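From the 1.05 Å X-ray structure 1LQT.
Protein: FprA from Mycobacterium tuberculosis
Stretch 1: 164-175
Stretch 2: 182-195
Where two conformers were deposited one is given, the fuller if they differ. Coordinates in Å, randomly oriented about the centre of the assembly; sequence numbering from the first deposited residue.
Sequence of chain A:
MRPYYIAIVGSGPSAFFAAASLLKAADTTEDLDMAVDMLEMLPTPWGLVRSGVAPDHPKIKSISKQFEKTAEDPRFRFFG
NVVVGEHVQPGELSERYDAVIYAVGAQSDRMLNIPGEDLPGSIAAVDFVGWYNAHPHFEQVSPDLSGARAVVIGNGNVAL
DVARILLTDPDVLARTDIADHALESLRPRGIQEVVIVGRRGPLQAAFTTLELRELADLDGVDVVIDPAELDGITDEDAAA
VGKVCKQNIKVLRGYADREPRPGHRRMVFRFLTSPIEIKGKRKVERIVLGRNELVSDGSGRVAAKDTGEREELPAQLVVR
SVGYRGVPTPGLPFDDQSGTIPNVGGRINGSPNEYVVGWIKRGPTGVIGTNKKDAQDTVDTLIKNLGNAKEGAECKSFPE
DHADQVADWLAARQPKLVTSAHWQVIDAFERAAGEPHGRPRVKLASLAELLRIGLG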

# COMPACT_ATOMS: atom_id res chain seq x y z
N ARG A 164 -8.84 5.78 -11.83
CA ARG A 164 -9.72 6.83 -11.31
C ARG A 164 -9.00 8.15 -11.17
O ARG A 164 -9.54 9.19 -11.53
CB ARG A 164 -10.30 6.50 -9.95
CG ARG A 164 -11.35 5.46 -9.91
CD ARG A 164 -12.32 5.55 -8.68
NE ARG A 164 -11.55 5.83 -7.47
CZ ARG A 164 -10.71 4.96 -6.92
NH1 ARG A 164 -10.68 3.70 -7.29
NH2 ARG A 164 -9.92 5.41 -5.96
N ILE A 165 -7.82 8.13 -10.59
CA ILE A 165 -7.13 9.39 -10.40
C ILE A 165 -6.75 10.02 -11.73
O ILE A 165 -6.84 11.24 -11.89
CB ILE A 165 -5.93 9.20 -9.45
CG1 ILE A 165 -6.43 8.76 -8.05
CG2 ILE A 165 -5.09 10.43 -9.42
CD1 ILE A 165 -7.45 9.60 -7.41
N LEU A 166 -6.42 9.21 -12.72
CA LEU A 166 -6.08 9.74 -14.04
C LEU A 166 -7.25 10.36 -14.79
O LEU A 166 -7.04 11.21 -15.64
CB LEU A 166 -5.44 8.64 -14.91
CG LEU A 166 -4.04 8.19 -14.49
CD1 LEU A 166 -3.67 6.94 -15.30
CD2 LEU A 166 -3.01 9.29 -14.71
N LEU A 167 -8.46 9.91 -14.48
CA LEU A 167 -9.66 10.28 -15.25
C LEU A 167 -10.69 11.13 -14.53
O LEU A 167 -11.53 11.72 -15.15
CB LEU A 167 -10.35 9.04 -15.78
CG LEU A 167 -9.57 8.29 -16.86
CD1 LEU A 167 -10.21 6.96 -17.17
CD2 LEU A 167 -9.48 9.09 -18.12
N THR A 168 -10.58 11.24 -13.21
CA THR A 168 -11.57 12.00 -12.46
C THR A 168 -11.43 13.49 -12.76
O THR A 168 -10.35 14.03 -12.94
CB THR A 168 -11.38 11.78 -10.95
OG1 THR A 168 -11.70 10.42 -10.62
CG2 THR A 168 -12.30 12.66 -10.11
N ASP A 169 -12.56 14.15 -12.86
CA ASP A 169 -12.58 15.60 -13.05
C ASP A 169 -11.69 16.24 -12.00
O ASP A 169 -11.90 16.03 -10.81
CB ASP A 169 -14.04 16.05 -12.87
CG ASP A 169 -14.26 17.53 -13.01
OD1 ASP A 169 -13.30 18.31 -13.17
OD2 ASP A 169 -15.42 17.99 -12.99
N PRO A 170 -10.68 16.99 -12.41
CA PRO A 170 -9.82 17.64 -11.43
C PRO A 170 -10.55 18.56 -10.45
O PRO A 170 -10.07 18.76 -9.34
CB PRO A 170 -8.80 18.37 -12.29
CG PRO A 170 -9.47 18.49 -13.62
CD PRO A 170 -10.20 17.20 -13.78
N ASP A 171 -11.70 19.10 -10.85
CA ASP A 171 -12.46 19.92 -9.92
C ASP A 171 -12.97 19.08 -8.74
O ASP A 171 -13.19 19.62 -7.66
CB ASP A 171 -13.67 20.54 -10.62
CG ASP A 171 -13.31 21.62 -11.57
OD1 ASP A 171 -12.21 22.21 -11.49
OD2 ASP A 171 -14.12 21.99 -12.45
N VAL A 172 -13.18 17.78 -8.96
CA VAL A 172 -13.57 16.87 -7.91
C VAL A 172 -12.32 16.55 -7.07
O VAL A 172 -12.36 16.60 -5.83
CB VAL A 172 -14.22 15.61 -8.50
CG1 VAL A 172 -14.41 14.55 -7.48
CG2 VAL A 172 -15.53 15.99 -9.16
N LEU A 173 -11.20 16.22 -7.72
CA LEU A 173 -10.00 15.91 -6.98
C LEU A 173 -9.51 17.11 -6.17
O LEU A 173 -8.87 16.91 -5.13
CB LEU A 173 -8.91 15.40 -7.92
CG LEU A 173 -9.22 14.09 -8.64
CD1 LEU A 173 -8.08 13.75 -9.55
CD2 LEU A 173 -9.49 12.96 -7.65
N ALA A 174 -9.84 18.32 -6.60
CA ALA A 174 -9.40 19.51 -5.88
C ALA A 174 -9.99 19.63 -4.49
O ALA A 174 -9.52 20.43 -3.70
CB ALA A 174 -9.67 20.78 -6.72
N ARG A 175 -11.03 18.85 -4.17
CA ARG A 175 -11.66 18.86 -2.86
C ARG A 175 -11.18 17.69 -2.00
O ARG A 175 -11.73 17.44 -0.93
CB ARG A 175 -13.18 18.86 -2.98
CG ARG A 175 -13.72 20.03 -3.78
CD ARG A 175 -13.33 21.37 -3.24
NE ARG A 175 -13.93 22.44 -4.05
CZ ARG A 175 -13.97 23.71 -3.71
NH1 ARG A 175 -13.44 24.13 -2.58
NH2 ARG A 175 -14.56 24.57 -4.51
N ALA A 182 0.23 16.79 -7.83
CA ALA A 182 -0.53 15.90 -8.69
C ALA A 182 -1.75 16.64 -9.23
O ALA A 182 -2.06 16.53 -10.41
CB ALA A 182 -0.94 14.66 -7.96
N LEU A 183 -2.44 17.37 -8.37
CA LEU A 183 -3.59 18.13 -8.81
C LEU A 183 -3.15 19.06 -9.94
O LEU A 183 -3.85 19.18 -10.96
CB LEU A 183 -4.22 18.86 -7.59
CG LEU A 183 -5.47 19.68 -7.82
CD1 LEU A 183 -6.59 18.81 -8.31
CD2 LEU A 183 -5.80 20.31 -6.49
N GLU A 184 -2.00 19.71 -9.82
CA GLU A 184 -1.53 20.63 -10.85
C GLU A 184 -1.34 19.91 -12.18
O GLU A 184 -1.73 20.44 -13.24
CB GLU A 184 -0.23 21.26 -10.40
CG GLU A 184 -0.40 22.24 -9.26
CD GLU A 184 0.92 22.76 -8.71
OE1 GLU A 184 1.95 22.06 -8.81
OE2 GLU A 184 0.94 23.89 -8.16
N SER A 185 -0.76 18.70 -12.15
CA SER A 185 -0.55 17.93 -13.37
C SER A 185 -1.81 17.38 -13.99
O SER A 185 -1.84 17.11 -15.19
CB SER A 185 0.40 16.79 -13.09
OG SER A 185 1.66 17.29 -12.73
N LEU A 186 -2.82 17.17 -13.16
CA LEU A 186 -4.08 16.61 -13.58
C LEU A 186 -5.04 17.67 -14.11
O LEU A 186 -5.97 17.33 -14.87
CB LEU A 186 -4.73 15.85 -12.44
CG LEU A 186 -4.02 14.55 -12.08
CD1 LEU A 186 -4.48 14.07 -10.73
CD2 LEU A 186 -4.23 13.49 -13.17
N ARG A 187 -4.84 18.94 -13.76
CA ARG A 187 -5.80 19.96 -14.18
C ARG A 187 -5.98 20.07 -15.69
O ARG A 187 -7.10 20.32 -16.12
CB ARG A 187 -5.43 21.31 -13.57
CG ARG A 187 -5.83 21.40 -12.09
CD ARG A 187 -6.28 22.72 -11.60
NE ARG A 187 -6.29 22.83 -10.14
CZ ARG A 187 -7.39 22.85 -9.39
NH1 ARG A 187 -8.61 22.72 -9.92
NH2 ARG A 187 -7.26 23.01 -8.08
N PRO A 188 -4.93 19.96 -16.49
CA PRO A 188 -5.14 20.05 -17.97
C PRO A 188 -5.99 18.94 -18.60
O PRO A 188 -6.39 19.07 -19.78
CB PRO A 188 -3.73 20.03 -18.54
CG PRO A 188 -2.86 20.49 -17.41
CD PRO A 188 -3.50 19.92 -16.16
N ARG A 189 -6.25 17.85 -17.87
CA ARG A 189 -7.12 16.72 -18.33
C ARG A 189 -6.58 16.09 -19.60
O ARG A 189 -7.35 15.78 -20.52
CB ARG A 189 -8.56 17.18 -18.56
CG ARG A 189 -9.21 17.75 -17.30
CD ARG A 189 -10.64 18.08 -17.48
NE ARG A 189 -11.51 16.98 -17.09
CZ ARG A 189 -12.78 17.15 -16.76
NH1 ARG A 189 -13.32 18.35 -16.81
NH2 ARG A 189 -13.53 16.12 -16.40
N GLY A 190 -5.27 15.85 -19.63
CA GLY A 190 -4.60 15.43 -20.86
C GLY A 190 -5.02 14.04 -21.30
O GLY A 190 -5.25 13.78 -22.48
N ILE A 191 -5.14 13.17 -20.34
CA ILE A 191 -5.48 11.79 -20.64
C ILE A 191 -6.96 11.68 -21.00
O ILE A 191 -7.83 12.11 -20.26
CB ILE A 191 -5.11 10.89 -19.46
CG1 ILE A 191 -3.59 10.82 -19.34
CG2 ILE A 191 -5.73 9.53 -19.61
CD1 ILE A 191 -3.13 10.34 -18.07
N GLN A 192 -7.21 11.09 -22.16
CA GLN A 192 -8.58 10.89 -22.64
C GLN A 192 -9.03 9.45 -22.49
O GLN A 192 -10.20 9.19 -22.52
CB GLN A 192 -8.67 11.31 -24.11
CG GLN A 192 -8.34 12.78 -24.36
CD GLN A 192 -9.36 13.74 -23.78
OE1 GLN A 192 -10.50 13.36 -23.46
NE2 GLN A 192 -8.96 15.00 -23.66
N GLU A 193 -8.09 8.52 -22.37
CA GLU A 193 -8.41 7.11 -22.27
C GLU A 193 -7.38 6.41 -21.40
O GLU A 193 -6.18 6.63 -21.58
CB GLU A 193 -8.40 6.43 -23.65
CG GLU A 193 -8.74 4.96 -23.63
CD GLU A 193 -8.91 4.39 -25.03
OE1 GLU A 193 -9.99 4.56 -25.59
OE2 GLU A 193 -7.97 3.78 -25.56
N VAL A 194 -7.86 5.60 -20.48
CA VAL A 194 -7.01 4.67 -19.75
C VAL A 194 -7.46 3.27 -20.12
O VAL A 194 -8.63 2.96 -20.03
CB VAL A 194 -7.15 4.84 -18.22
CG1 VAL A 194 -6.33 3.79 -17.49
CG2 VAL A 194 -6.70 6.22 -17.78
N VAL A 195 -6.51 2.46 -20.53
CA VAL A 195 -6.77 1.06 -20.85
C VAL A 195 -6.19 0.21 -19.72
O VAL A 195 -5.00 0.27 -19.45
CB VAL A 195 -6.17 0.62 -22.18
CG1 VAL A 195 -6.61 -0.78 -22.50
CG2 VAL A 195 -6.59 1.59 -23.29
O HOH W 1 -8.30 13.07 -17.72
O HOH W 2 -9.71 21.76 -12.15
O HOH W 3 -10.98 23.42 -8.52

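What makes up the apolar part of the contact? Two groups of aliphatic side chains do, one around Ile-191 and Val-194, the other around Leu-183 and Leu-186. In the first, Leu-166 CD2 lies 3.5 Å from Ile-191 CD1, and Leu-167 CD1 lies 3.6 Å from Val-194 CG2. The CA-to-CB bonds of Ile-191 and Val-194 point toward stretch 1, whereas that of Leu-167 runs sideways and its longer chain, with chi1 m and chi2 t, brings the methyls nearer. In the second, Leu-186 CD1 packs 3.8 Å from Leu-173 CD1 and 3.9 Å from Ile-165 CG2, so one buried leucine touches both helical segments of stretch 1. Leu-183, in the t, p rotamer, places CD2 3.9 Å from Ala-174 CB. Apolar side chains suit these places, which are largely buried and ask for no hydrogen-bonding partner; no hydrogen bond runs directly between the stretches.

How does Pro-170 fit so closely against the other backbone? Its CA-to-CB bond points toward stretch 2, and the compact ring brings Pro-170 CB to 3.9 Å from Arg-187 CA and Pro-170 CG to 3.9 Å from Leu-186 O. Here the CA atoms of Pro-170 and Arg-187 are just 5.4 Å apart. Pro-170 stands in the first turn of its helix, where its lack of an amide hydrogen costs no helical bond. Just before it, Asp-169 caps the helix, OD1 accepting from Asp-171 N at 2.9 Å.

What do the charged side chains contribute? Both arginines lay aliphatic or guanidinium surface on their neighbours while offering charge to an aspartate. One face of the Arg-189 guanidinium covers Asp-169 CA and Pro-170 CD, the latter 3.6 Å from Arg-189 NE. The salt bridge from Asp-169 OD1 to Arg-189 NH1 is long, at 3.6 Å, and the oxygen lies well out of the guanidinium plane, so the attraction is between charges alone. Arg-187 reaches along the helix instead, with NH2 3.6 Å from Ala-174 CB. Arg-187 NH1 forms another long salt bridge, 4.0 Å from Asp-171 OD1, which lies near the guanidinium plane.

Where does water complete the contact? Water 1 donates to Leu-166 O at 3.1 Å and to Ile-191 O at 2.8 Å, joining two carbonyls that could not bond to each other. At the exposed pair, water 2 accepts from Arg-187 NH1 at 2.7 Å and donates to Asp-171 OD1 at 2.6 Å, bridging the long ionic gap with two short hydrogen bonds.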